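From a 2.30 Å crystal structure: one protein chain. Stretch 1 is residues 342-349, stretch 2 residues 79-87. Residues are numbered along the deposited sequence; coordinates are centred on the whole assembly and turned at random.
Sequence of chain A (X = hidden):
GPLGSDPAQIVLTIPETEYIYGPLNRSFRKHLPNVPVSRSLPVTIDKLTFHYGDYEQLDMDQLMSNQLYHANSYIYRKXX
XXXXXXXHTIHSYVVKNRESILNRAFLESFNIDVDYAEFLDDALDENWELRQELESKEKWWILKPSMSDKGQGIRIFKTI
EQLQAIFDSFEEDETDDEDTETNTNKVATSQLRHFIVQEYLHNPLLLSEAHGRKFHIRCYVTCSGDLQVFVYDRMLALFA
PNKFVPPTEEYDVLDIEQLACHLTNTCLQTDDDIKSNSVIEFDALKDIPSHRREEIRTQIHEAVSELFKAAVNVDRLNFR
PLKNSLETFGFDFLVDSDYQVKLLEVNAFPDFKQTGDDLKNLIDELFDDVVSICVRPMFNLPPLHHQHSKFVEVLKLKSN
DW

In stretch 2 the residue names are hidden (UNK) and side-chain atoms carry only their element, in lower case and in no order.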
ATOM      1  N   LYS A 342      -0.729   7.827  -8.266  1.00 45.13           N
ATOM      2  CA  LYS A 342       0.664   7.561  -8.028  1.00 45.43           C
ATOM      3  C   LYS A 342       0.777   6.674  -6.837  1.00 46.93           C
ATOM      4  O   LYS A 342       0.301   7.029  -5.770  1.00 45.32           O
ATOM      5  CB  LYS A 342       1.506   8.860  -7.962  1.00 48.71           C
ATOM      6  CG  LYS A 342       2.170   9.127  -9.332  1.00 64.69           C
ATOM      7  CD  LYS A 342       2.540  10.584  -9.595  1.00 74.89           C
ATOM      8  CE  LYS A 342       3.218  10.803 -10.944  1.00 77.47           C
ATOM      9  NZ  LYS A 342       4.583  10.184 -11.034  1.00 77.29           N
ATOM     10  N   LEU A 343       1.308   5.460  -7.036  1.00 44.36           N
ATOM     11  CA  LEU A 343       1.479   4.542  -5.913  1.00 43.80           C
ATOM     12  C   LEU A 343       2.569   5.061  -4.981  1.00 49.27           C
ATOM     13  O   LEU A 343       3.674   5.387  -5.418  1.00 48.96           O
ATOM     14  CB  LEU A 343       1.750   3.083  -6.343  1.00 43.25           C
ATOM     15  CG  LEU A 343       1.913   2.070  -5.200  1.00 46.56           C
ATOM     16  CD1 LEU A 343       0.615   1.878  -4.421  1.00 44.64           C
ATOM     17  CD2 LEU A 343       2.434   0.756  -5.721  1.00 52.05           C
ATOM     18  N   LEU A 344       2.231   5.146  -3.698  1.00 47.84           N
ATOM     19  CA  LEU A 344       3.150   5.611  -2.693  1.00 49.23           C
ATOM     20  C   LEU A 344       3.718   4.431  -1.912  1.00 53.20           C
ATOM     21  O   LEU A 344       4.933   4.338  -1.759  1.00 53.31           O
ATOM     22  CB  LEU A 344       2.445   6.635  -1.774  1.00 49.82           C
ATOM     23  CG  LEU A 344       3.223   7.125  -0.557  1.00 56.02           C
ATOM     24  CD1 LEU A 344       4.400   8.055  -0.958  1.00 56.47           C
ATOM     25  CD2 LEU A 344       2.287   7.815   0.427  1.00 58.96           C
ATOM     26  N   GLU A 345       2.848   3.542  -1.397  1.00 48.59           N
ATOM     27  CA  GLU A 345       3.274   2.398  -0.574  1.00 47.48           C
ATOM     28  C   GLU A 345       2.218   1.317  -0.483  1.00 48.30           C
ATOM     29  O   GLU A 345       1.037   1.536  -0.798  1.00 46.26           O
ATOM     30  CB  GLU A 345       3.646   2.855   0.853  1.00 48.85           C
ATOM     31  CG  GLU A 345       2.466   3.411   1.640  1.00 60.99           C
ATOM     32  CD  GLU A 345       2.793   4.204   2.891  1.00 83.46           C
ATOM     33  OE1 GLU A 345       3.935   4.084   3.389  1.00 57.77           O
ATOM     34  OE2 GLU A 345       1.896   4.927   3.388  1.00 92.34           O
ATOM     35  N   VAL A 346       2.664   0.151  -0.007  1.00 43.50           N
ATOM     36  CA  VAL A 346       1.847  -1.026   0.223  1.00 42.31           C
ATOM     37  C   VAL A 346       2.044  -1.337   1.708  1.00 48.39           C
ATOM     38  O   VAL A 346       3.170  -1.454   2.170  1.00 48.50           O
ATOM     39  CB  VAL A 346       2.276  -2.192  -0.722  1.00 44.77           C
ATOM     40  CG1 VAL A 346       1.519  -3.483  -0.420  1.00 44.17           C
ATOM     41  CG2 VAL A 346       2.136  -1.804  -2.196  1.00 43.40           C
ATOM     42  N   ASN A 347       0.953  -1.381   2.456  1.00 47.83           N
ATOM     43  CA  ASN A 347       0.964  -1.664   3.887  1.00 48.70           C
ATOM     44  C   ASN A 347       0.323  -3.013   4.172  1.00 53.62           C
ATOM     45  O   ASN A 347      -0.810  -3.281   3.767  1.00 52.31           O
ATOM     46  CB  ASN A 347       0.258  -0.561   4.696  1.00 49.18           C
ATOM     47  CG  ASN A 347       0.894   0.794   4.555  1.00 69.27           C
ATOM     48  OD1 ASN A 347       2.013   1.041   5.014  1.00 64.18           O
ATOM     49  ND2 ASN A 347       0.198   1.693   3.893  1.00 58.44           N
ATOM     50  N   ALA A 348       1.085  -3.856   4.850  1.00 52.54           N
ATOM     51  CA  ALA A 348       0.700  -5.170   5.345  1.00 53.14           C
ATOM     52  C   ALA A 348      -0.054  -4.903   6.633  1.00 56.89           C
ATOM     53  O   ALA A 348       0.250  -3.925   7.335  1.00 54.39           O
ATOM     54  CB  ALA A 348       1.950  -5.995   5.667  1.00 54.16           C
ATOM     55  N   PHE A 349      -1.021  -5.777   6.942  1.00 55.49           N
ATOM     56  CA  PHE A 349      -1.854  -5.748   8.146  1.00 56.20           C
ATOM     57  C   PHE A 349      -2.369  -4.311   8.455  1.00 62.04           C
ATOM     58  O   PHE A 349      -2.108  -3.753   9.530  1.00 62.36           O
ATOM     59  CB  PHE A 349      -1.103  -6.429   9.313  1.00 58.06           C
ATOM     60  CG  PHE A 349      -1.110  -7.934   9.128  1.00 59.41           C
ATOM     61  CD1 PHE A 349      -0.239  -8.548   8.226  1.00 61.70           C
ATOM     62  CD2 PHE A 349      -2.035  -8.730   9.799  1.00 61.21           C
ATOM     63  CE1 PHE A 349      -0.283  -9.926   8.015  1.00 63.49           C
ATOM     64  CE2 PHE A 349      -2.088 -10.106   9.574  1.00 64.79           C
ATOM     65  CZ  PHE A 349      -1.202 -10.699   8.695  1.00 63.19           C
ATOM     66  N   UNK A  79       9.609  -7.371  -0.647  1.00 59.34           N
ATOM     67  CA  UNK A  79       9.763  -6.755  -1.969  1.00 57.83           C
ATOM     68  C   UNK A  79       8.613  -5.783  -2.312  1.00 61.32           C
ATOM     69  O   UNK A  79       8.774  -4.981  -3.227  1.00 62.11           O
ATOM     70  c   UNK A  79       9.883  -7.842  -3.037  1.00 58.03           C
ATOM     71  N   UNK A  80       7.459  -5.843  -1.596  1.00 56.62           N
ATOM     72  CA  UNK A  80       6.352  -4.912  -1.855  1.00 55.73           C
ATOM     73  C   UNK A  80       5.959  -4.120  -0.598  1.00 58.05           C
ATOM     74  O   UNK A  80       5.619  -2.954  -0.729  1.00 57.13           O
ATOM     75  c   UNK A  80       2.805  -6.618  -2.171  1.00 60.29           C
ATOM     76  c   UNK A  80       4.200  -6.378  -1.654  1.00 59.61           C
ATOM     77  c   UNK A  80       5.107  -5.537  -2.587  1.00 58.79           C
ATOM     78  c   UNK A  80       5.531  -6.340  -3.823  1.00 58.35           C
ATOM     79  N   UNK A  81       6.034  -4.708   0.611  1.00 56.10           N
ATOM     80  CA  UNK A  81       5.635  -3.972   1.831  1.00 55.26           C
ATOM     81  C   UNK A  81       6.751  -3.050   2.358  1.00 60.19           C
ATOM     82  O   UNK A  81       6.473  -2.183   3.186  1.00 59.54           O
ATOM     83  c   UNK A  81       5.703  -6.571   4.824  1.00 61.96           C
ATOM     84  c   UNK A  81       5.987  -5.985   3.415  1.00 59.16           C
ATOM     85  c   UNK A  81       5.020  -4.860   2.949  1.00 57.65           C
ATOM     86  c   UNK A  81       3.658  -5.402   2.507  1.00 54.26           C
ATOM     87  N   UNK A  82       7.980  -3.173   1.834  1.00 59.56           N
ATOM     88  CA  UNK A  82       9.062  -2.272   2.232  1.00 60.93           C
ATOM     89  C   UNK A  82       9.286  -1.276   1.107  1.00 64.54           C
ATOM     90  O   UNK A  82       9.677  -1.676   0.014  1.00 62.68           O
ATOM     91  n   UNK A  82      11.998  -2.604   5.124  1.00103.91           N
ATOM     92  c   UNK A  82      10.253  -3.865   3.871  1.00 76.20           C
ATOM     93  n   UNK A  82      14.266  -2.804   5.478  1.00112.19           N
ATOM     94  c   UNK A  82      13.048  -3.326   5.513  1.00122.41           C
ATOM     95  n   UNK A  82      12.887  -4.576   5.934  1.00107.96           N
ATOM     96  c   UNK A  82      10.352  -3.036   2.588  1.00 63.99           C
ATOM     97  c   UNK A  82      10.609  -3.079   5.127  1.00 90.97           C
ATOM     98  N   UNK A  83       9.017   0.019   1.372  1.00 62.59           N
ATOM     99  CA  UNK A  83       9.116   1.111   0.391  1.00 62.71           C
ATOM    100  C   UNK A  83      10.519   1.240  -0.250  1.00 68.51           C
ATOM    101  O   UNK A  83      10.593   1.648  -1.407  1.00 69.33           O
ATOM    102  c   UNK A  83       8.603   2.455   0.982  1.00 64.67           C
ATOM    103  c   UNK A  83       8.450   3.655   0.006  1.00 71.36           C
ATOM    104  c   UNK A  83       8.241   4.369  -2.470  1.00 70.21           C
ATOM    105  c   UNK A  83       7.917   3.324  -1.413  1.00 75.03           C
ATOM    106  n   UNK A  83       7.346   5.568  -2.392  1.00 63.25           N
ATOM    107  N   UNK A  84      11.609   0.830   0.433  1.00 65.52           N
ATOM    108  CA  UNK A  84      12.924   0.887  -0.209  1.00 65.88           C
ATOM    109  C   UNK A  84      12.993  -0.219  -1.274  1.00 70.69           C
ATOM    110  O   UNK A  84      13.321   0.043  -2.437  1.00 72.90           O
ATOM    111  c   UNK A  84      16.348   1.510  -0.202  1.00 75.08           C
ATOM    112  c   UNK A  84      14.075   0.783   0.817  1.00 67.84           C
ATOM    113  c   UNK A  84      17.151  -0.490  -0.570  1.00 75.56           C
ATOM    114  c   UNK A  84      15.438   0.591   0.206  1.00 72.71           C
ATOM    115  n   UNK A  84      15.957  -0.678  -0.023  1.00 75.42           N
ATOM    116  n   UNK A  84      17.437   0.806  -0.689  1.00 75.87           N
ATOM    117  N   UNK A  85      12.579  -1.423  -0.890  1.00 64.72           N
ATOM    118  CA  UNK A  85      12.596  -2.604  -1.736  1.00 63.89           C
ATOM    119  C   UNK A  85      11.556  -2.546  -2.863  1.00 64.24           C
ATOM    120  O   UNK A  85      11.858  -3.000  -3.969  1.00 64.13           O
ATOM    121  c   UNK A  85      13.927  -3.397   1.173  1.00 72.18           C
ATOM    122  c   UNK A  85      16.196  -4.195   1.339  1.00 84.19           C
ATOM    123  c   UNK A  85      13.760  -4.033  -0.059  1.00 70.68           C
ATOM    124  c   UNK A  85      14.856  -4.706  -0.595  1.00 74.03           C
ATOM    125  c   UNK A  85      15.136  -3.471   1.870  1.00 74.50           C
ATOM    126  c   UNK A  85      16.064  -4.798   0.097  1.00 76.17           C
ATOM    127  c   UNK A  85      12.489  -3.859  -0.860  1.00 65.66           C
ATOM    128  o   UNK A  85      17.381  -4.335   2.032  1.00 86.13           O
ATOM    129  N   UNK A  86      10.386  -1.906  -2.615  1.00 57.45           N
ATOM    130  CA  UNK A  86       9.308  -1.682  -3.582  1.00 55.82           C
ATOM    131  C   UNK A  86       9.891  -0.944  -4.777  1.00 60.66           C
ATOM    132  O   UNK A  86       9.714  -1.397  -5.909  1.00 59.83           O
ATOM    133  c   UNK A  86       6.137  -1.881  -4.101  1.00 55.94           C
ATOM    134  c   UNK A  86       6.918  -0.589  -3.834  1.00 56.51           C
ATOM    135  c   UNK A  86       8.147  -0.852  -2.956  1.00 54.29           C
ATOM    136  c   UNK A  86       5.993   0.432  -3.188  1.00 57.56           C
ATOM    137  N   UNK A  87      10.635   0.162  -4.499  1.00 58.84           N
ATOM    138  CA  UNK A  87      11.317   0.991  -5.485  1.00 59.50           C
ATOM    139  C   UNK A  87      12.192   0.123  -6.357  1.00 66.46           C
ATOM    140  O   UNK A  87      12.018   0.147  -7.572  1.00 68.05           O
ATOM    141  o   UNK A  87      11.485   3.356  -4.910  1.00 69.22           O
ATOM    142  c   UNK A  87      12.129   2.094  -4.810  1.00 62.93           C
TER
HETATM  143  O   HOH W   1       5.798  -0.361   0.248  1.00 44.23           O

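Position 79 has a single side-chain carbon; its CB is 9.8 Å from CG1 of Val346, the nearest atom of stretch 1. A lone carbon identifies Ala79, in a helical segment that begins earlier in the chain.

Position 80 carries four carbons, forked at the first, with one arm two carbons long. Its CB points sideways, yet the end carbon of the longer arm lies 3.8 Å from CG1 of Val346. The backbone takes part too, with O of position 80 lying 3.4 Å from CB of Val346. The fork is the isoleucine pattern, hence Ile80; chi1 p and chi2 t place CD1 at Val346.

Position 81 repeats the same four-carbon fork. The carbon of its shorter arm lies 3.6 Å from CB of Ala348 and 4.1 Å from CG1 of Val346, so one methyl touches two residues that both point toward this stretch. This is Ile81, and the methyl is CG2. CA of Ile81 approaches O of Val346 at 3.5 Å with an angle of 149° at the hydrogen, a CA-H...O contact.

Position 82 shows three carbons, a nitrogen, then a carbon bearing two more nitrogens. Its CB points away and comes no nearer than 7.4 Å to stretch 1, at O of Val346. The guanidinium makes it Arg82, which leaves helical phi/psi (-104/115) and occupies the N-cap position of the next helix.

Position 83 has four carbons in a row ending in nitrogen, and that nitrogen lies 2.8 Å from O of Leu344. This defines Lys83, whose chain runs t, p, t, m from chi1 to chi4.

Position 84 has one carbon and a five-membered ring of three carbons and two nitrogens, out of reach of stretch 1: His84. Position 85, equally out of reach, has one carbon and a six-carbon ring bearing an oxygen: Tyr85.

Position 86 has four carbons forked at the second. One terminal carbon is 4.4 Å from CG2 of Val346, the other 4.4 Å from CD2 of Leu343. This is Leu86, the two carbons being CD1 and CD2 respectively. Within the helix, N of Leu86 donates to O of Arg82 at 2.7 Å.

Position 87, one carbon and one oxygen with no contact to stretch 1, is Ser87.

The contact works around Val346, whose 83 Å² of covered area is the largest of any residue here. Its CG1 meets both isoleucines and its CG2 meets Leu86. Two polar links add to this: water 1 accepts from N of Val346 at 3.2 Å and donates to O of Ile80 at 2.8 Å, and the side-chain NZ of Lys83 donates a hydrogen bond to O of Leu344 at 2.8 Å. Altogether 392 Å² is buried.

Stretch 2 79-87: AIIRKHYLS
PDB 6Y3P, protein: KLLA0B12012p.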